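PDB 4Q9D: benzoylformate decarboxylase from Mycobacterium smegmatis, which belongs to the thiamine diphosphate-dependent enzyme family and binds a magnesium ion. Local coordinates for residues P203-R213 and P230-S241. Residues are numbered along the deposited sequence; the frame is centred on the assembly and turned at random.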
loop_
_atom_site.group_PDB
_atom_site.type_symbol
_atom_site.label_atom_id
_atom_site.label_comp_id
_atom_site.label_asym_id
_atom_site.label_seq_id
_atom_site.Cartn_x
_atom_site.Cartn_y
_atom_site.Cartn_z
ATOM N N PRO B 203 -38.514 -20.155 11.555
ATOM C CA PRO B 203 -37.106 -19.906 11.265
ATOM C C PRO B 203 -36.688 -20.535 9.940
ATOM O O PRO B 203 -37.339 -21.439 9.420
ATOM C CB PRO B 203 -36.387 -20.598 12.417
ATOM C CG PRO B 203 -37.297 -21.718 12.801
ATOM C CD PRO B 203 -38.703 -21.236 12.539
ATOM N N MET B 204 -35.592 -20.032 9.388
ATOM C CA MET B 204 -34.965 -20.665 8.243
ATOM C C MET B 204 -33.462 -20.724 8.480
ATOM O O MET B 204 -32.885 -19.800 9.057
ATOM C CB MET B 204 -35.296 -19.883 6.951
ATOM C CG MET B 204 -34.717 -20.533 5.687
ATOM S SD MET B 204 -33.113 -19.785 5.213
ATOM C CE MET B 204 -33.733 -18.212 4.617
ATOM N N LEU B 205 -32.828 -21.791 8.013
ATOM C CA LEU B 205 -31.421 -21.995 8.250
ATOM C C LEU B 205 -30.655 -21.957 6.931
ATOM O O LEU B 205 -31.083 -22.569 5.954
ATOM C CB LEU B 205 -31.205 -23.340 8.937
ATOM C CG LEU B 205 -29.750 -23.746 9.177
ATOM C CD1 LEU B 205 -29.092 -22.736 10.146
ATOM C CD2 LEU B 205 -29.679 -25.166 9.730
ATOM N N VAL B 206 -29.536 -21.227 6.911
ATOM C CA VAL B 206 -28.629 -21.209 5.760
ATOM C C VAL B 206 -27.298 -21.787 6.197
ATOM O O VAL B 206 -26.719 -21.318 7.173
ATOM C CB VAL B 206 -28.384 -19.766 5.207
ATOM C CG1 VAL B 206 -27.535 -19.819 3.956
ATOM C CG2 VAL B 206 -29.708 -19.038 4.923
ATOM N N LEU B 207 -26.826 -22.805 5.479
ATOM C CA LEU B 207 -25.549 -23.446 5.749
ATOM C C LEU B 207 -24.656 -23.228 4.537
ATOM O O LEU B 207 -24.890 -23.790 3.459
ATOM C CB LEU B 207 -25.716 -24.958 6.029
ATOM C CG LEU B 207 -26.488 -25.353 7.313
ATOM C CD1 LEU B 207 -26.722 -26.874 7.406
ATOM C CD2 LEU B 207 -25.779 -24.861 8.583
ATOM N N GLY B 208 -23.627 -22.406 4.727
ATOM C CA GLY B 208 -22.734 -22.002 3.657
ATOM C C GLY B 208 -21.421 -22.771 3.650
ATOM O O GLY B 208 -21.213 -23.696 4.447
ATOM N N PRO B 209 -20.525 -22.390 2.734
ATOM C CA PRO B 209 -19.266 -23.115 2.499
ATOM C C PRO B 209 -18.358 -23.294 3.732
ATOM O O PRO B 209 -17.572 -24.242 3.721
ATOM C CB PRO B 209 -18.546 -22.241 1.471
ATOM C CG PRO B 209 -19.682 -21.529 0.710
ATOM C CD PRO B 209 -20.747 -21.290 1.769
ATOM N N GLU B 210 -18.426 -22.423 4.748
ATOM C CA GLU B 210 -17.528 -22.585 5.898
ATOM C C GLU B 210 -17.808 -23.889 6.602
ATOM O O GLU B 210 -16.939 -24.436 7.289
ATOM C CB GLU B 210 -17.670 -21.451 6.909
ATOM C CG GLU B 210 -17.206 -20.095 6.418
ATOM C CD GLU B 210 -17.259 -19.070 7.544
ATOM O OE1 GLU B 210 -18.067 -18.138 7.458
ATOM O OE2 GLU B 210 -16.518 -19.224 8.531
ATOM N N VAL B 211 -19.033 -24.383 6.459
ATOM C CA VAL B 211 -19.439 -25.587 7.198
ATOM C C VAL B 211 -18.693 -26.797 6.677
ATOM O O VAL B 211 -18.084 -27.537 7.447
ATOM C CB VAL B 211 -20.991 -25.762 7.190
ATOM C CG1 VAL B 211 -21.408 -27.070 7.829
ATOM C CG2 VAL B 211 -21.626 -24.597 7.932
ATOM N N ASP B 212 -18.699 -26.977 5.363
ATOM C CA ASP B 212 -17.943 -28.071 4.764
ATOM C C ASP B 212 -16.427 -27.906 5.037
ATOM O O ASP B 212 -15.746 -28.873 5.354
ATOM C CB ASP B 212 -18.209 -28.169 3.248
ATOM C CG ASP B 212 -17.825 -29.525 2.675
ATOM O OD1 ASP B 212 -18.118 -30.540 3.343
ATOM O OD2 ASP B 212 -17.213 -29.584 1.582
ATOM N N ARG B 213 -15.903 -26.684 4.950
ATOM C CA ARG B 213 -14.469 -26.474 5.192
ATOM C C ARG B 213 -14.083 -26.750 6.641
ATOM O O ARG B 213 -12.960 -27.140 6.903
ATOM C CB ARG B 213 -14.017 -25.075 4.757
ATOM C CG ARG B 213 -14.153 -24.853 3.268
ATOM C CD ARG B 213 -13.374 -23.618 2.772
ATOM N NE ARG B 213 -13.289 -23.630 1.303
ATOM C CZ ARG B 213 -13.944 -22.781 0.509
ATOM N NH1 ARG B 213 -14.728 -21.834 1.020
ATOM N NH2 ARG B 213 -13.811 -22.870 -0.808
ATOM N N PRO B 230 -36.493 -25.206 7.132
ATOM C CA PRO B 230 -35.893 -25.407 5.814
ATOM C C PRO B 230 -34.440 -24.937 5.833
ATOM O O PRO B 230 -34.114 -23.968 6.516
ATOM C CB PRO B 230 -36.707 -24.490 4.899
ATOM C CG PRO B 230 -37.525 -23.614 5.794
ATOM C CD PRO B 230 -37.648 -24.296 7.114
ATOM N N VAL B 231 -33.593 -25.633 5.098
ATOM C CA VAL B 231 -32.159 -25.323 5.036
ATOM C C VAL B 231 -31.771 -24.913 3.613
ATOM O O VAL B 231 -31.832 -25.739 2.710
ATOM C CB VAL B 231 -31.333 -26.551 5.409
ATOM C CG1 VAL B 231 -29.855 -26.207 5.377
ATOM C CG2 VAL B 231 -31.763 -27.075 6.800
ATOM N N HIS B 232 -31.404 -23.639 3.414
ATOM C CA HIS B 232 -30.851 -23.179 2.138
ATOM C C HIS B 232 -29.334 -23.295 2.082
ATOM O O HIS B 232 -28.669 -23.288 3.112
ATOM C CB HIS B 232 -31.235 -21.726 1.897
ATOM C CG HIS B 232 -32.643 -21.538 1.421
ATOM N ND1 HIS B 232 -32.997 -21.632 0.088
ATOM C CD2 HIS B 232 -33.782 -21.233 2.088
ATOM C CE1 HIS B 232 -34.283 -21.369 -0.045
ATOM N NE2 HIS B 232 -34.785 -21.135 1.154
ATOM N N ALA B 233 -28.790 -23.392 0.880
ATOM C CA ALA B 233 -27.356 -23.278 0.698
ATOM C C ALA B 233 -27.038 -21.866 0.200
ATOM O O ALA B 233 -27.932 -21.113 -0.181
ATOM C CB ALA B 233 -26.846 -24.318 -0.308
ATOM N N SER B 234 -25.757 -21.518 0.182
ATOM C CA SER B 234 -25.318 -20.258 -0.397
ATOM C C SER B 234 -25.630 -20.225 -1.882
ATOM O O SER B 234 -25.572 -21.256 -2.562
ATOM C CB SER B 234 -23.787 -20.107 -0.227
ATOM O OG SER B 234 -23.306 -18.916 -0.855
ATOM N N ALA B 235 -25.948 -19.044 -2.397
ATOM C CA ALA B 235 -25.912 -18.853 -3.847
ATOM C C ALA B 235 -24.456 -18.999 -4.301
ATOM O O ALA B 235 -23.521 -18.713 -3.534
ATOM C CB ALA B 235 -26.443 -17.440 -4.213
ATOM N N LEU B 236 -24.241 -19.427 -5.533
ATOM C CA LEU B 236 -22.892 -19.407 -6.075
ATOM C C LEU B 236 -21.879 -20.064 -5.126
ATOM O O LEU B 236 -20.836 -19.470 -4.797
ATOM C CB LEU B 236 -22.498 -17.947 -6.350
ATOM C CG LEU B 236 -23.428 -17.189 -7.308
ATOM C CD1 LEU B 236 -23.358 -15.680 -7.048
ATOM C CD2 LEU B 236 -23.085 -17.515 -8.792
ATOM N N PRO B 237 -22.183 -21.280 -4.666
ATOM C CA PRO B 237 -21.368 -21.936 -3.645
ATOM C C PRO B 237 -20.007 -22.350 -4.189
ATOM O O PRO B 237 -19.946 -22.854 -5.312
ATOM C CB PRO B 237 -22.200 -23.195 -3.329
ATOM C CG PRO B 237 -22.798 -23.538 -4.657
ATOM C CD PRO B 237 -23.251 -22.176 -5.155
ATOM N N ASP B 238 -18.928 -22.116 -3.434
ATOM C CA ASP B 238 -17.643 -22.726 -3.767
ATOM C C ASP B 238 -17.492 -24.059 -3.019
ATOM O O ASP B 238 -16.630 -24.850 -3.344
ATOM C CB ASP B 238 -16.441 -21.789 -3.478
ATOM C CG ASP B 238 -16.561 -21.039 -2.138
ATOM O OD1 ASP B 238 -17.688 -20.653 -1.747
ATOM O OD2 ASP B 238 -15.511 -20.803 -1.499
ATOM N N ARG B 239 -18.332 -24.284 -2.001
ATOM C CA ARG B 239 -18.452 -25.586 -1.341
ATOM C C ARG B 239 -19.920 -25.833 -1.031
ATOM O O ARG B 239 -20.709 -24.879 -0.943
ATOM C CB ARG B 239 -17.627 -25.670 -0.034
ATOM C CG ARG B 239 -16.128 -25.364 -0.222
ATOM C CD ARG B 239 -15.355 -26.550 -0.804
ATOM N NE ARG B 239 -15.355 -27.622 0.172
ATOM C CZ ARG B 239 -14.335 -27.963 0.949
ATOM N NH1 ARG B 239 -13.145 -27.351 0.851
ATOM N NH2 ARG B 239 -14.504 -28.957 1.811
ATOM N N MET B 240 -20.293 -27.107 -0.907
ATOM C CA MET B 240 -21.635 -27.474 -0.438
ATOM C C MET B 240 -21.542 -28.237 0.865
ATOM O O MET B 240 -20.748 -29.165 0.980
ATOM C CB MET B 240 -22.370 -28.263 -1.497
ATOM C CG MET B 240 -22.969 -27.279 -2.503
ATOM S SD MET B 240 -23.949 -28.093 -3.706
ATOM C CE MET B 240 -23.852 -27.046 -5.169
ATOM N N SER B 241 -22.356 -27.833 1.839
ATOM C CA SER B 241 -22.120 -28.186 3.233
ATOM C C SER B 241 -23.290 -28.969 3.841
ATOM O O SER B 241 -23.262 -29.310 5.022
ATOM C CB SER B 241 -21.901 -26.895 4.048
ATOM O OG SER B 241 -20.757 -26.159 3.613
HETATM O O HOH W 1 -24.312 -25.744 1.702
HETATM O O HOH W 2 -18.078 -28.936 -0.764
#
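Backbone bonds from Leu-205 and Leu-207 to Pro-230 and His-232 set a parallel register: Leu-205 N reaches Pro-230 O at 2.9 Å, Leu-205 O takes His-232 N, and Leu-207 N returns to His-232 O. Past the ends of the strands this direct backbone pairing stops, and a water donating to Leu-207 O and accepting from Ser-241 N links the two segments.

Apolar packing follows the strand alternation. On one face Leu-205 lies alongside Val-231, while Leu-207 CD1 meets Val-231 CG1 at 3.8 Å.

A Met-aromatic contact joins Met-204 to the ring edge of His-232: the methionine chain, bent at chi2 (-96°), sets Met-204 SD 3.5 Å from His-232 CD2. The ring's ND1 is hydrogen-bonded to Gly-251 O.

Ser-241 OG ties the helix start to the returning loop. It donates to Gly-208 O (2.6 Å) from above the carbonyl plane, opposite Val-211 N, and accepts from Asp-212 N.

Two salt bridges close the far end, each gripping one carboxylate oxygen with two nitrogens. Arg-239 comes side-on, NE and NH2 (2.8 Å) to Asp-212 OD2, its plane nearly perpendicular (84°) to the carboxylate; Arg-213 comes end-on to Asp-238 OD2, with Arg-239 CG over its guanidinium face. Gln-62 OE1 accepts from both arginines, probably easing their proximity.

This is a Rossmann-like central domain, in which 203-207 and 231-233 are joined by a right-handed beta-alpha-beta crossover. Strand 269-273 flanks 203-207 on its other edge, helix 217-227 packs on Leu-205 and Val-231, and helix 318-328 on Leu-207 and Val-211.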